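Periplasmic beta-glucosidase (Pseudomonas aeruginosa, PDB 6R5T) probably hydrolyses terminal, non-reducing beta-D-glucosyl residues in the periplasm, releasing beta-D-glucose as a family 3 glycoside hydrolase. Local coordinates at residues K71-H76 against G325-P330; T146-L151 against R674-V679; L363-N368 against H557-K562; R380-G385 against D471-V476. The protein carries 1 engineered substitution. All blocks are in the same frame, centred on the assembly; numbering follows the deposited sequence.

Contact 1: residues K71-H76 against G325-P330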
loop_
_atom_site.group_PDB
_atom_site.type_symbol
_atom_site.label_atom_id
_atom_site.label_comp_id
_atom_site.label_asym_id
_atom_site.label_seq_id
_atom_site.Cartn_x
_atom_site.Cartn_y
_atom_site.Cartn_z
ATOM N N LYS A 71 29.640 -33.281 25.056
ATOM C CA LYS A 71 30.191 -33.368 23.686
ATOM C C LYS A 71 29.043 -33.337 22.668
ATOM O O LYS A 71 29.098 -34.072 21.697
ATOM C CB LYS A 71 31.065 -34.627 23.552
ATOM C CG LYS A 71 32.170 -34.627 24.624
ATOM C CD LYS A 71 32.960 -35.877 24.782
ATOM C CE LYS A 71 33.970 -35.753 25.911
ATOM N NZ LYS A 71 33.296 -35.697 27.223
ATOM N N ILE A 72 28.028 -32.511 22.901
ATOM C CA ILE A 72 26.900 -32.399 21.930
ATOM C C ILE A 72 27.439 -31.618 20.737
ATOM O O ILE A 72 27.903 -30.492 20.898
ATOM C CB ILE A 72 25.678 -31.720 22.578
ATOM C CG1 ILE A 72 25.115 -32.555 23.740
ATOM C CG2 ILE A 72 24.624 -31.460 21.523
ATOM C CD1 ILE A 72 24.074 -31.863 24.532
ATOM N N PRO A 73 27.354 -32.183 19.513
ATOM C CA PRO A 73 27.909 -31.521 18.340
ATOM C C PRO A 73 27.131 -30.248 17.964
ATOM O O PRO A 73 25.943 -30.129 18.284
ATOM C CB PRO A 73 27.743 -32.506 17.214
ATOM C CG PRO A 73 26.571 -33.305 17.630
ATOM C CD PRO A 73 26.711 -33.447 19.149
ATOM N N LEU A 74 27.858 -29.328 17.366
ATOM C CA LEU A 74 27.240 -28.115 16.774
ATOM C C LEU A 74 26.588 -28.520 15.472
ATOM O O LEU A 74 27.018 -29.494 14.839
ATOM C CB LEU A 74 28.352 -27.101 16.485
ATOM C CG LEU A 74 29.090 -26.619 17.716
ATOM C CD1 LEU A 74 30.397 -25.995 17.299
ATOM C CD2 LEU A 74 28.249 -25.646 18.513
ATOM N N PHE A 75 25.623 -27.704 15.047
ATOM C CA PHE A 75 25.373 -27.582 13.593
ATOM C C PHE A 75 25.851 -26.209 13.110
ATOM O O PHE A 75 25.962 -25.246 13.888
ATOM C CB PHE A 75 23.928 -27.919 13.218
ATOM C CG PHE A 75 22.886 -26.898 13.568
ATOM C CD1 PHE A 75 22.738 -25.736 12.837
ATOM C CD2 PHE A 75 21.972 -27.140 14.572
ATOM C CE1 PHE A 75 21.720 -24.833 13.137
ATOM C CE2 PHE A 75 20.973 -26.238 14.895
ATOM C CZ PHE A 75 20.843 -25.078 14.174
ATOM N N HIS A 76 26.114 -26.144 11.814
ATOM C CA HIS A 76 26.655 -24.939 11.139
ATOM C C HIS A 76 25.709 -24.529 10.024
ATOM O O HIS A 76 25.380 -25.385 9.174
ATOM C CB HIS A 76 28.073 -25.193 10.588
ATOM C CG HIS A 76 29.100 -25.203 11.659
ATOM N ND1 HIS A 76 29.296 -26.332 12.449
ATOM C CD2 HIS A 76 29.962 -24.245 12.105
ATOM C CE1 HIS A 76 30.229 -26.016 13.345
ATOM N NE2 HIS A 76 30.665 -24.783 13.146
ATOM N N GLY A 325 22.346 -36.282 11.394
ATOM C CA GLY A 325 23.316 -37.380 11.543
ATOM C C GLY A 325 24.445 -37.030 12.482
ATOM O O GLY A 325 25.452 -37.761 12.502
ATOM N N LEU A 326 24.375 -35.900 13.178
ATOM C CA LEU A 326 25.533 -35.349 13.904
ATOM C C LEU A 326 25.802 -36.136 15.190
ATOM O O LEU A 326 26.926 -36.077 15.646
ATOM C CB LEU A 326 25.345 -33.850 14.131
ATOM C CG LEU A 326 25.341 -33.032 12.836
ATOM C CD1 LEU A 326 24.824 -31.618 13.131
ATOM C CD2 LEU A 326 26.729 -32.937 12.203
ATOM N N PHE A 327 24.825 -36.814 15.741
ATOM C CA PHE A 327 25.099 -37.689 16.920
ATOM C C PHE A 327 25.773 -38.978 16.446
ATOM O O PHE A 327 26.554 -39.543 17.211
ATOM C CB PHE A 327 23.857 -37.996 17.719
ATOM C CG PHE A 327 23.370 -36.834 18.524
ATOM C CD1 PHE A 327 24.103 -36.403 19.616
ATOM C CD2 PHE A 327 22.235 -36.138 18.170
ATOM C CE1 PHE A 327 23.700 -35.318 20.375
ATOM C CE2 PHE A 327 21.803 -35.084 18.950
ATOM C CZ PHE A 327 22.550 -34.637 20.022
ATOM N N ALA A 328 25.549 -39.402 15.206
ATOM C CA ALA A 328 26.183 -40.631 14.665
ATOM C C ALA A 328 27.616 -40.324 14.248
ATOM O O ALA A 328 28.519 -41.143 14.482
ATOM C CB ALA A 328 25.342 -41.165 13.534
ATOM N N ASP A 329 27.852 -39.151 13.645
ATOM C CA ASP A 329 29.205 -38.702 13.288
ATOM C C ASP A 329 29.177 -37.196 13.116
ATOM O O ASP A 329 28.708 -36.701 12.082
ATOM C CB ASP A 329 29.707 -39.379 12.010
ATOM C CG ASP A 329 31.097 -38.940 11.552
ATOM O OD1 ASP A 329 31.813 -38.236 12.315
ATOM O OD2 ASP A 329 31.438 -39.290 10.400
ATOM N N PRO A 330 29.747 -36.462 14.083
ATOM C CA PRO A 330 29.803 -35.002 14.042
ATOM C C PRO A 330 30.628 -34.495 12.858
ATOM O O PRO A 330 30.537 -33.275 12.539
ATOM C CB PRO A 330 30.424 -34.557 15.359
ATOM C CG PRO A 330 30.788 -35.816 16.106
ATOM C CD PRO A 330 30.314 -37.010 15.328
#
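The approach to a strand of the TIM-barrel-like N-terminal domain meets the turn that follows a barrel helix here, with Pro-73 set against Leu-326, Phe-327 and Pro-330. Helix 307-323 is closed by a Schellman motif at Gly-325, and the chain then turns back against the segment leading into strand 75-78. The contact shows how one proline ring can fill a junction between two segments through van der Waals contact, since each of its ring carbons has its own neighbour. Pro-73 CB faces CB of Pro-330 at 3.9 Å. Pro-73 CG lies 3.7 Å from Leu-326 CB and also rests on that residue's carbonyl oxygen. Pro-73 CD reaches CE1 of Phe-327 at 3.8 Å, the two side chains crossing at about a right angle. The phenyl group gets there because CG of Phe-327 is anti to its own carbonyl carbon (chi1 -73°), which lifts the ring alongside Ile-72; CG2 of Ile-72 touches CZ of Phe-327 at 4.1 Å, both side chains pointing the same way. Beyond the segments, Phe-327 also meets the ring of Phe-6, while the polar backbone of the strand approach is met by Lys-321, which bonds Pro-73 O, and Gln-62, which bonds Leu-74 N. Farther along, Leu-326 extends one branch toward the strand entrance, its CD1 resting 3.5 Å from Leu-74 O and 3.8 Å from CB of Phe-75.

Contact 2: residues T146-L151 against R674-V679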
loop_
_atom_site.group_PDB
_atom_site.type_symbol
_atom_site.label_atom_id
_atom_site.label_comp_id
_atom_site.label_asym_id
_atom_site.label_seq_id
_atom_site.Cartn_x
_atom_site.Cartn_y
_atom_site.Cartn_z
ATOM N N THR A 146 0.851 -17.220 -5.351
ATOM C CA THR A 146 0.798 -18.181 -4.211
ATOM C C THR A 146 1.017 -19.605 -4.728
ATOM O O THR A 146 1.736 -20.373 -4.099
ATOM C CB THR A 146 -0.527 -18.031 -3.492
ATOM O OG1 THR A 146 -0.671 -16.680 -3.065
ATOM C CG2 THR A 146 -0.614 -18.990 -2.346
ATOM N N TYR A 147 0.351 -19.995 -5.814
ATOM C CA TYR A 147 0.487 -21.343 -6.393
ATOM C C TYR A 147 1.940 -21.645 -6.737
ATOM O O TYR A 147 2.525 -22.705 -6.329
ATOM C CB TYR A 147 -0.504 -21.548 -7.531
ATOM C CG TYR A 147 -0.471 -22.900 -8.161
ATOM C CD1 TYR A 147 0.386 -23.177 -9.192
ATOM C CD2 TYR A 147 -1.328 -23.882 -7.723
ATOM C CE1 TYR A 147 0.476 -24.457 -9.743
ATOM C CE2 TYR A 147 -1.295 -25.142 -8.299
ATOM C CZ TYR A 147 -0.400 -25.434 -9.288
ATOM O OH TYR A 147 -0.554 -26.710 -9.790
ATOM N N LEU A 148 2.550 -20.791 -7.537
ATOM C CA LEU A 148 3.891 -21.041 -8.036
ATOM C C LEU A 148 4.860 -21.009 -6.830
ATOM O O LEU A 148 5.727 -21.900 -6.762
ATOM C CB LEU A 148 4.250 -19.988 -9.075
ATOM C CG LEU A 148 5.646 -20.133 -9.638
ATOM C CD1 LEU A 148 5.839 -21.508 -10.292
ATOM C CD2 LEU A 148 5.886 -19.041 -10.652
ATOM N N THR A 149 4.768 -19.995 -5.967
ATOM C CA THR A 149 5.717 -19.901 -4.849
ATOM C C THR A 149 5.557 -21.123 -3.914
ATOM O O THR A 149 6.597 -21.654 -3.426
ATOM C CB THR A 149 5.566 -18.594 -4.091
ATOM O OG1 THR A 149 5.953 -17.547 -4.995
ATOM C CG2 THR A 149 6.386 -18.559 -2.816
ATOM N N SER A 150 4.336 -21.581 -3.700
ATOM C CA SER A 150 4.075 -22.785 -2.854
ATOM C C SER A 150 4.743 -24.010 -3.488
ATOM O O SER A 150 5.401 -24.805 -2.773
ATOM C CB SER A 150 2.649 -22.996 -2.598
ATOM O OG SER A 150 2.138 -21.924 -1.833
ATOM N N LEU A 151 4.580 -24.179 -4.785
ATOM C CA LEU A 151 5.178 -25.326 -5.480
ATOM C C LEU A 151 6.701 -25.264 -5.345
ATOM O O LEU A 151 7.345 -26.278 -4.971
ATOM C CB LEU A 151 4.728 -25.266 -6.946
ATOM C CG LEU A 151 5.109 -26.440 -7.833
ATOM C CD1 LEU A 151 4.263 -26.383 -9.104
ATOM C CD2 LEU A 151 6.540 -26.417 -8.273
ATOM N N ARG A 674 -3.523 -22.044 -11.447
ATOM C CA ARG A 674 -3.812 -23.381 -10.897
ATOM C C ARG A 674 -3.091 -24.461 -11.698
ATOM O O ARG A 674 -3.251 -25.617 -11.359
ATOM C CB ARG A 674 -5.309 -23.678 -10.803
ATOM C CG ARG A 674 -6.021 -22.931 -9.698
ATOM C CD ARG A 674 -5.519 -23.384 -8.366
ATOM N NE ARG A 674 -6.239 -22.774 -7.272
ATOM C CZ ARG A 674 -5.844 -21.745 -6.582
ATOM N NH1 ARG A 674 -4.737 -21.100 -6.913
ATOM N NH2 ARG A 674 -6.562 -21.387 -5.518
ATOM N N GLY A 675 -2.254 -24.131 -12.665
ATOM C CA GLY A 675 -1.408 -25.139 -13.285
ATOM C C GLY A 675 -0.548 -24.515 -14.345
ATOM O O GLY A 675 -0.839 -23.376 -14.774
ATOM N N PHE A 676 0.495 -25.212 -14.727
ATOM C CA PHE A 676 1.318 -24.740 -15.841
ATOM C C PHE A 676 2.124 -25.901 -16.400
ATOM O O PHE A 676 2.278 -26.936 -15.716
ATOM C CB PHE A 676 2.241 -23.599 -15.424
ATOM C CG PHE A 676 3.211 -23.916 -14.328
ATOM C CD1 PHE A 676 4.447 -24.456 -14.626
ATOM C CD2 PHE A 676 2.849 -23.688 -13.006
ATOM C CE1 PHE A 676 5.347 -24.695 -13.596
ATOM C CE2 PHE A 676 3.730 -23.986 -11.973
ATOM C CZ PHE A 676 4.973 -24.493 -12.294
ATOM N N ARG A 677 2.557 -25.719 -17.632
ATOM C CA ARG A 677 3.389 -26.751 -18.309
ATOM C C ARG A 677 4.418 -25.998 -19.122
ATOM O O ARG A 677 4.027 -25.268 -20.056
ATOM C CB ARG A 677 2.580 -27.679 -19.217
ATOM C CG ARG A 677 3.132 -29.103 -19.348
ATOM C CD ARG A 677 2.836 -29.953 -18.092
ATOM N NE ARG A 677 1.482 -30.523 -17.968
ATOM C CZ ARG A 677 0.638 -30.349 -16.952
ATOM N NH1 ARG A 677 0.925 -29.587 -15.897
ATOM N NH2 ARG A 677 -0.533 -30.960 -16.998
ATOM N N LYS A 678 5.683 -26.215 -18.834
ATOM C CA LYS A 678 6.723 -25.682 -19.717
ATOM C C LYS A 678 7.029 -26.758 -20.748
ATOM O O LYS A 678 7.310 -27.901 -20.358
ATOM C CB LYS A 678 7.961 -25.339 -18.934
ATOM C CG LYS A 678 9.020 -24.717 -19.810
ATOM C CD LYS A 678 10.117 -24.194 -18.991
ATOM C CE LYS A 678 11.036 -23.228 -19.679
ATOM N NZ LYS A 678 12.265 -23.283 -18.835
ATOM N N VAL A 679 7.048 -26.359 -22.009
ATOM C CA VAL A 679 7.160 -27.305 -23.134
ATOM C C VAL A 679 8.178 -26.771 -24.106
ATOM O O VAL A 679 7.996 -25.639 -24.607
ATOM C CB VAL A 679 5.789 -27.507 -23.790
ATOM C CG1 VAL A 679 5.886 -28.535 -24.880
ATOM C CG2 VAL A 679 4.717 -27.862 -22.755
HETATM O O HOH W 1 0.862 -27.539 -12.579
#
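An aromatic ring laid over a backbone peptide sets this contact apart: one face of Tyr-147, on helix 146-161, covers the link between Arg-674 and Gly-675. The strand is not regular at this point, because both residues face Leu-657 in a classic beta bulge. CG of Tyr-147 is anti to its backbone N (chi1 -178°), which sends the ring off the helix toward the strand. CA of Arg-674 then stands 4.1 Å from the Tyr-147 ring centroid and 13° off the normal, a CH-pi contact, and the carbonyl carbon of Arg-674 lies over the same ring toward its rim. The side chain of Arg-674 leaves the backbone on the far side, then folds back so that its CD comes 4.3 Å from CD2 of Tyr-147, while its NE bonds Asp-697 O. At the edge of the tyrosine ring, near its plane, CE2 of Phe-676 approaches CE1 of Tyr-147 at 4.0 Å. That phenyl tip is also touched by two leucines three residues apart on the helix: Leu-148 CD1 lies 3.7 Å from CE2 of Phe-676, and Leu-151 CD1 comes tip to tip with CZ of Phe-676 at 3.8 Å. The ring of Trp-98 meets that of Phe-676 edge-to-face. A water bonds both Tyr-147 OH and, as acceptor, Phe-676 N, each at 3.2 Å. Here the N-terminal and fibronectin type III-like domains therefore fit together largely by shape and ring packing, with water mediating at the hydroxyl end.

Contact 3: residues L363-N368 against H557-K562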
loop_
_atom_site.group_PDB
_atom_site.type_symbol
_atom_site.label_atom_id
_atom_site.label_comp_id
_atom_site.label_asym_id
_atom_site.label_seq_id
_atom_site.Cartn_x
_atom_site.Cartn_y
_atom_site.Cartn_z
ATOM N N LEU A 363 16.093 -16.178 -18.284
ATOM C CA LEU A 363 16.183 -14.904 -19.031
ATOM C C LEU A 363 14.871 -14.642 -19.762
ATOM O O LEU A 363 14.288 -15.601 -20.342
ATOM C CB LEU A 363 17.341 -14.967 -20.027
ATOM C CG LEU A 363 18.689 -15.307 -19.399
ATOM C CD1 LEU A 363 19.739 -15.354 -20.494
ATOM C CD2 LEU A 363 19.100 -14.369 -18.299
ATOM N N VAL A 364 14.372 -13.408 -19.682
ATOM C CA VAL A 364 13.026 -13.087 -20.211
ATOM C C VAL A 364 13.180 -12.100 -21.345
ATOM O O VAL A 364 13.673 -10.952 -21.139
ATOM C CB VAL A 364 12.051 -12.557 -19.121
ATOM C CG1 VAL A 364 10.690 -12.310 -19.731
ATOM C CG2 VAL A 364 11.926 -13.498 -17.948
ATOM N N LEU A 365 12.737 -12.488 -22.526
ATOM C CA LEU A 365 12.724 -11.535 -23.654
ATOM C C LEU A 365 11.487 -10.668 -23.526
ATOM O O LEU A 365 10.347 -11.170 -23.593
ATOM C CB LEU A 365 12.744 -12.336 -24.966
ATOM C CG LEU A 365 12.805 -11.474 -26.220
ATOM C CD1 LEU A 365 14.081 -10.646 -26.274
ATOM C CD2 LEU A 365 12.707 -12.363 -27.454
ATOM N N LEU A 366 11.664 -9.378 -23.326
ATOM C CA LEU A 366 10.541 -8.453 -23.129
ATOM C C LEU A 366 10.154 -7.738 -24.430
ATOM O O LEU A 366 9.012 -7.285 -24.512
ATOM C CB LEU A 366 10.908 -7.446 -22.050
ATOM C CG LEU A 366 11.016 -8.017 -20.625
ATOM C CD1 LEU A 366 11.427 -6.960 -19.661
ATOM C CD2 LEU A 366 9.696 -8.613 -20.206
ATOM N N LYS A 367 11.087 -7.571 -25.358
ATOM C CA LYS A 367 10.823 -6.836 -26.620
ATOM C C LYS A 367 11.851 -7.286 -27.644
ATOM O O LYS A 367 12.985 -7.515 -27.286
ATOM C CB LYS A 367 10.921 -5.329 -26.450
ATOM C CG LYS A 367 10.581 -4.522 -27.701
ATOM C CD LYS A 367 10.676 -3.031 -27.544
ATOM C CE LYS A 367 10.264 -2.348 -28.848
ATOM N NZ LYS A 367 10.394 -0.878 -28.789
ATOM N N ASN A 368 11.435 -7.419 -28.906
ATOM C CA ASN A 368 12.362 -7.804 -29.971
ATOM C C ASN A 368 11.777 -7.295 -31.292
ATOM O O ASN A 368 11.092 -8.066 -31.952
ATOM C CB ASN A 368 12.575 -9.300 -30.050
ATOM C CG ASN A 368 13.721 -9.689 -30.975
ATOM O OD1 ASN A 368 14.603 -8.882 -31.258
ATOM N ND2 ASN A 368 13.695 -10.917 -31.428
ATOM N N HIS A 557 20.457 -20.284 -27.359
ATOM C CA HIS A 557 19.300 -20.642 -26.512
ATOM C C HIS A 557 18.180 -19.688 -26.922
ATOM O O HIS A 557 18.464 -18.485 -27.059
ATOM C CB HIS A 557 19.631 -20.548 -25.015
ATOM C CG HIS A 557 18.453 -20.867 -24.151
ATOM N ND1 HIS A 557 18.156 -22.167 -23.767
ATOM C CD2 HIS A 557 17.503 -20.084 -23.589
ATOM C CE1 HIS A 557 17.058 -22.177 -23.016
ATOM N NE2 HIS A 557 16.617 -20.903 -22.893
ATOM N N ASN A 558 17.001 -20.210 -27.162
ATOM C CA ASN A 558 15.819 -19.392 -27.466
ATOM C C ASN A 558 15.222 -18.946 -26.127
ATOM O O ASN A 558 14.747 -19.761 -25.368
ATOM C CB ASN A 558 14.822 -20.196 -28.282
ATOM C CG ASN A 558 13.745 -19.361 -28.879
ATOM O OD1 ASN A 558 13.529 -18.230 -28.446
ATOM N ND2 ASN A 558 12.976 -19.946 -29.809
ATOM N N PRO A 559 15.126 -17.638 -25.844
ATOM C CA PRO A 559 14.601 -17.235 -24.537
ATOM C C PRO A 559 13.239 -17.875 -24.230
ATOM O O PRO A 559 12.298 -17.883 -25.053
ATOM C CB PRO A 559 14.538 -15.725 -24.603
ATOM C CG PRO A 559 14.921 -15.313 -25.989
ATOM C CD PRO A 559 15.475 -16.514 -26.716
ATOM N N SER A 560 13.121 -18.353 -22.994
ATOM C CA SER A 560 11.936 -19.125 -22.543
ATOM C C SER A 560 11.437 -18.610 -21.192
ATOM O O SER A 560 10.395 -19.130 -20.713
ATOM C CB SER A 560 12.224 -20.600 -22.483
ATOM O OG SER A 560 13.388 -20.857 -21.724
ATOM N N GLY A 561 12.102 -17.629 -20.607
ATOM C CA GLY A 561 11.701 -17.143 -19.280
ATOM C C GLY A 561 10.398 -16.381 -19.383
ATOM O O GLY A 561 10.092 -15.754 -20.425
ATOM N N LYS A 562 9.610 -16.434 -18.306
ATOM C CA LYS A 562 8.377 -15.645 -18.195
ATOM C C LYS A 562 8.303 -15.027 -16.821
ATOM O O LYS A 562 8.652 -15.670 -15.831
ATOM C CB LYS A 562 7.160 -16.531 -18.515
ATOM C CG LYS A 562 7.013 -16.753 -20.045
ATOM C CD LYS A 562 5.825 -17.518 -20.404
ATOM C CE LYS A 562 5.636 -17.663 -21.903
ATOM N NZ LYS A 562 5.086 -16.412 -22.507
HETATM O O HOH W 2 15.415 -17.833 -21.467
HETATM O O HOH W 3 11.413 -14.976 -22.687
#
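The carbonyl oxygen of Leu-363 is gripped from two quarters. A water donates to Leu-363 O at 2.7 Å, and Gly-561 N reaches the same Leu-363 O at 3.0 Å in a weak, bent bond with an N-H...O angle of 129°. This water also accepts from Ser-560 N, so the carbonyl is tied to Ser-560 through the water and to Gly-561 directly. A second water forms another bridge two residues on: it accepts from Leu-365 N at 2.8 Å and donates to Gly-561 O at 2.7 Å. This example illustrates how water can link a strand to an irregular loop where few direct backbone bonds form. CA of Val-364 is only 4.4 Å from CA of Gly-561. With CG1 of Val-364 anti to the backbone N (chi1 -178°) and CG2 anti to the carbonyl carbon, both methyls lie on the glycine, CG2 of Val-364 being 3.6 Å from C of Gly-561. Next along, CB of Leu-365 meets CG of Pro-559 at 3.8 Å, beside Tyr-616. Strand 364-368 is an outermost strand of the mixed sheet, antiparallel to strand 534-537; the loop lies against its first residues, with Leu-363 and Pro-559 both against Val-552 of helix 545-553 and Lys-562 packed on strand 651-660.

Contact 4: residues R380-G385 against D471-V476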
loop_
_atom_site.group_PDB
_atom_site.type_symbol
_atom_site.label_atom_id
_atom_site.label_comp_id
_atom_site.label_asym_id
_atom_site.label_seq_id
_atom_site.Cartn_x
_atom_site.Cartn_y
_atom_site.Cartn_z
ATOM N N ARG A 380 30.866 -5.218 -35.656
ATOM C CA ARG A 380 31.375 -4.383 -34.549
ATOM C C ARG A 380 30.222 -4.150 -33.579
ATOM O O ARG A 380 29.215 -3.533 -33.979
ATOM C CB ARG A 380 31.902 -3.059 -35.106
ATOM C CG ARG A 380 33.147 -3.251 -35.960
ATOM C CD ARG A 380 33.546 -1.971 -36.658
ATOM N NE ARG A 380 34.208 -1.022 -35.776
ATOM C CZ ARG A 380 35.460 -1.150 -35.317
ATOM N NH1 ARG A 380 36.186 -2.207 -35.640
ATOM N NH2 ARG A 380 35.996 -0.237 -34.523
ATOM N N ILE A 381 30.401 -4.604 -32.342
ATOM C CA ILE A 381 29.324 -4.521 -31.320
ATOM C C ILE A 381 29.840 -3.599 -30.212
ATOM O O ILE A 381 30.845 -3.953 -29.597
ATOM C CB ILE A 381 28.956 -5.927 -30.803
ATOM C CG1 ILE A 381 28.443 -6.847 -31.919
ATOM C CG2 ILE A 381 27.950 -5.833 -29.642
ATOM C CD1 ILE A 381 28.388 -8.306 -31.568
ATOM N N ALA A 382 29.167 -2.489 -29.962
ATOM C CA ALA A 382 29.499 -1.621 -28.802
ATOM C C ALA A 382 28.812 -2.209 -27.556
ATOM O O ALA A 382 27.609 -2.487 -27.608
ATOM C CB ALA A 382 29.093 -0.204 -29.027
ATOM N N VAL A 383 29.584 -2.455 -26.503
ATOM C CA VAL A 383 29.062 -3.007 -25.224
ATOM C C VAL A 383 29.206 -1.874 -24.214
ATOM O O VAL A 383 30.338 -1.453 -23.887
ATOM C CB VAL A 383 29.796 -4.281 -24.810
ATOM C CG1 VAL A 383 29.229 -4.803 -23.503
ATOM C CG2 VAL A 383 29.764 -5.311 -25.909
ATOM N N ILE A 384 28.090 -1.337 -23.763
ATOM C CA ILE A 384 28.074 -0.050 -23.062
ATOM C C ILE A 384 27.235 -0.153 -21.793
ATOM O O ILE A 384 26.145 -0.710 -21.859
ATOM C CB ILE A 384 27.578 1.098 -23.984
ATOM C CG1 ILE A 384 28.554 1.267 -25.166
ATOM C CG2 ILE A 384 27.395 2.371 -23.228
ATOM C CD1 ILE A 384 28.063 2.219 -26.220
ATOM N N GLY A 385 27.728 0.442 -20.709
ATOM C CA GLY A 385 26.929 0.597 -19.482
ATOM C C GLY A 385 27.667 0.101 -18.252
ATOM O O GLY A 385 28.595 -0.710 -18.357
ATOM N N ASP A 471 28.243 -1.252 -35.277
ATOM C CA ASP A 471 27.055 -1.629 -36.062
ATOM C C ASP A 471 25.823 -1.622 -35.144
ATOM O O ASP A 471 24.717 -1.446 -35.643
ATOM C CB ASP A 471 27.238 -3.000 -36.681
ATOM C CG ASP A 471 28.398 -3.041 -37.663
ATOM O OD1 ASP A 471 28.555 -2.067 -38.398
ATOM O OD2 ASP A 471 29.168 -3.993 -37.613
ATOM N N LEU A 472 26.005 -1.895 -33.856
ATOM C CA LEU A 472 24.841 -1.947 -32.954
ATOM C C LEU A 472 25.355 -1.824 -31.529
ATOM O O LEU A 472 26.584 -1.951 -31.308
ATOM C CB LEU A 472 24.054 -3.238 -33.143
ATOM C CG LEU A 472 24.746 -4.534 -32.769
ATOM C CD1 LEU A 472 24.363 -4.975 -31.351
ATOM C CD2 LEU A 472 24.358 -5.598 -33.790
ATOM N N VAL A 473 24.432 -1.533 -30.633
ATOM C CA VAL A 473 24.781 -1.258 -29.213
ATOM C C VAL A 473 24.088 -2.263 -28.321
ATOM O O VAL A 473 22.856 -2.412 -28.443
ATOM C CB VAL A 473 24.370 0.155 -28.814
ATOM C CG1 VAL A 473 24.581 0.382 -27.334
ATOM C CG2 VAL A 473 25.094 1.217 -29.644
ATOM N N VAL A 474 24.876 -2.936 -27.501
ATOM C CA VAL A 474 24.346 -3.766 -26.378
ATOM C C VAL A 474 24.549 -2.926 -25.122
ATOM O O VAL A 474 25.702 -2.777 -24.671
ATOM C CB VAL A 474 25.032 -5.128 -26.303
ATOM C CG1 VAL A 474 24.568 -5.945 -25.102
ATOM C CG2 VAL A 474 24.747 -5.919 -27.566
ATOM N N ALA A 475 23.475 -2.368 -24.582
ATOM C CA ALA A 475 23.534 -1.522 -23.384
ATOM C C ALA A 475 23.206 -2.412 -22.181
ATOM O O ALA A 475 22.127 -3.013 -22.152
ATOM C CB ALA A 475 22.589 -0.370 -23.486
ATOM N N VAL A 476 24.109 -2.518 -21.241
ATOM C CA VAL A 476 23.991 -3.393 -20.059
ATOM C C VAL A 476 23.764 -2.442 -18.881
ATOM O O VAL A 476 24.679 -1.780 -18.404
ATOM C CB VAL A 476 25.188 -4.339 -19.847
ATOM C CG1 VAL A 476 24.822 -5.397 -18.820
ATOM C CG2 VAL A 476 25.644 -4.975 -21.146
#
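Backbone hydrogen bonds run the length of the pair, from Arg-380 and Asp-471 at one end to Ile-384 and Val-476 at the other. Typical of a parallel ladder, alternate residues of strand 380-384 both give and take: Ala-382 N bonds Leu-472 O at 3.0 Å and Ala-382 O takes Val-474 N at 2.8 Å, while Ile-384 does the same with Val-474 O and Val-476 N. The carbonyls also receive CA-H...O contacts, the shortest from Ala-475 CA to Ile-384 O at 3.1 Å. At the start, a side chain joins in. Asp-471 takes Arg-380 N on OD2 at 2.9 Å, met from above the carboxylate plane (37° out of it), and returns its own N to Arg-380 O; the guanidinium turns instead to a salt bridge with Asp-469. Apolar contacts divide between the two faces. On one, Ile-381 CG2, the branch anti to the backbone N (chi1 -60°, taken to CG1), touches Val-474 CG2 at 3.8 Å and lies beside Leu-472 CD1; on the other, Ile-384 CD1 crosses to Val-473 CG1 at 4.1 Å. Helix 410-418 packs on Val-383 and Val-476, and helix 497-508 on Ile-384, Val-473 and Ala-475. Parallel strands twisted by 23° against each other, buried between helices on both faces, are characteristic of alpha/beta sandwiches, the fold of the C-terminal domain in family 3 glycoside hydrolases.

From the N terminus, contact 1 opens at 71-76 and closes at 325-330, tying the approach to a barrel strand to the turn after helix 307-323. Contact 2 opens within that span, at 146-151, but closes only at 674-679, so the two cross; it joins the barrel domain to the fibronectin type III-like domain. Inside its long span, contact 3 ties edge strand 364-368 to the loop after helix 545-553, and within contact 3 in turn contact 4 pairs strands 380-384 and 472-478 of the same mixed sheet, the two centres about 19 Å apart. Contacts 2 and 3 touch where Lys-678 CE packs on Ser-560 OG at 3.9 Å.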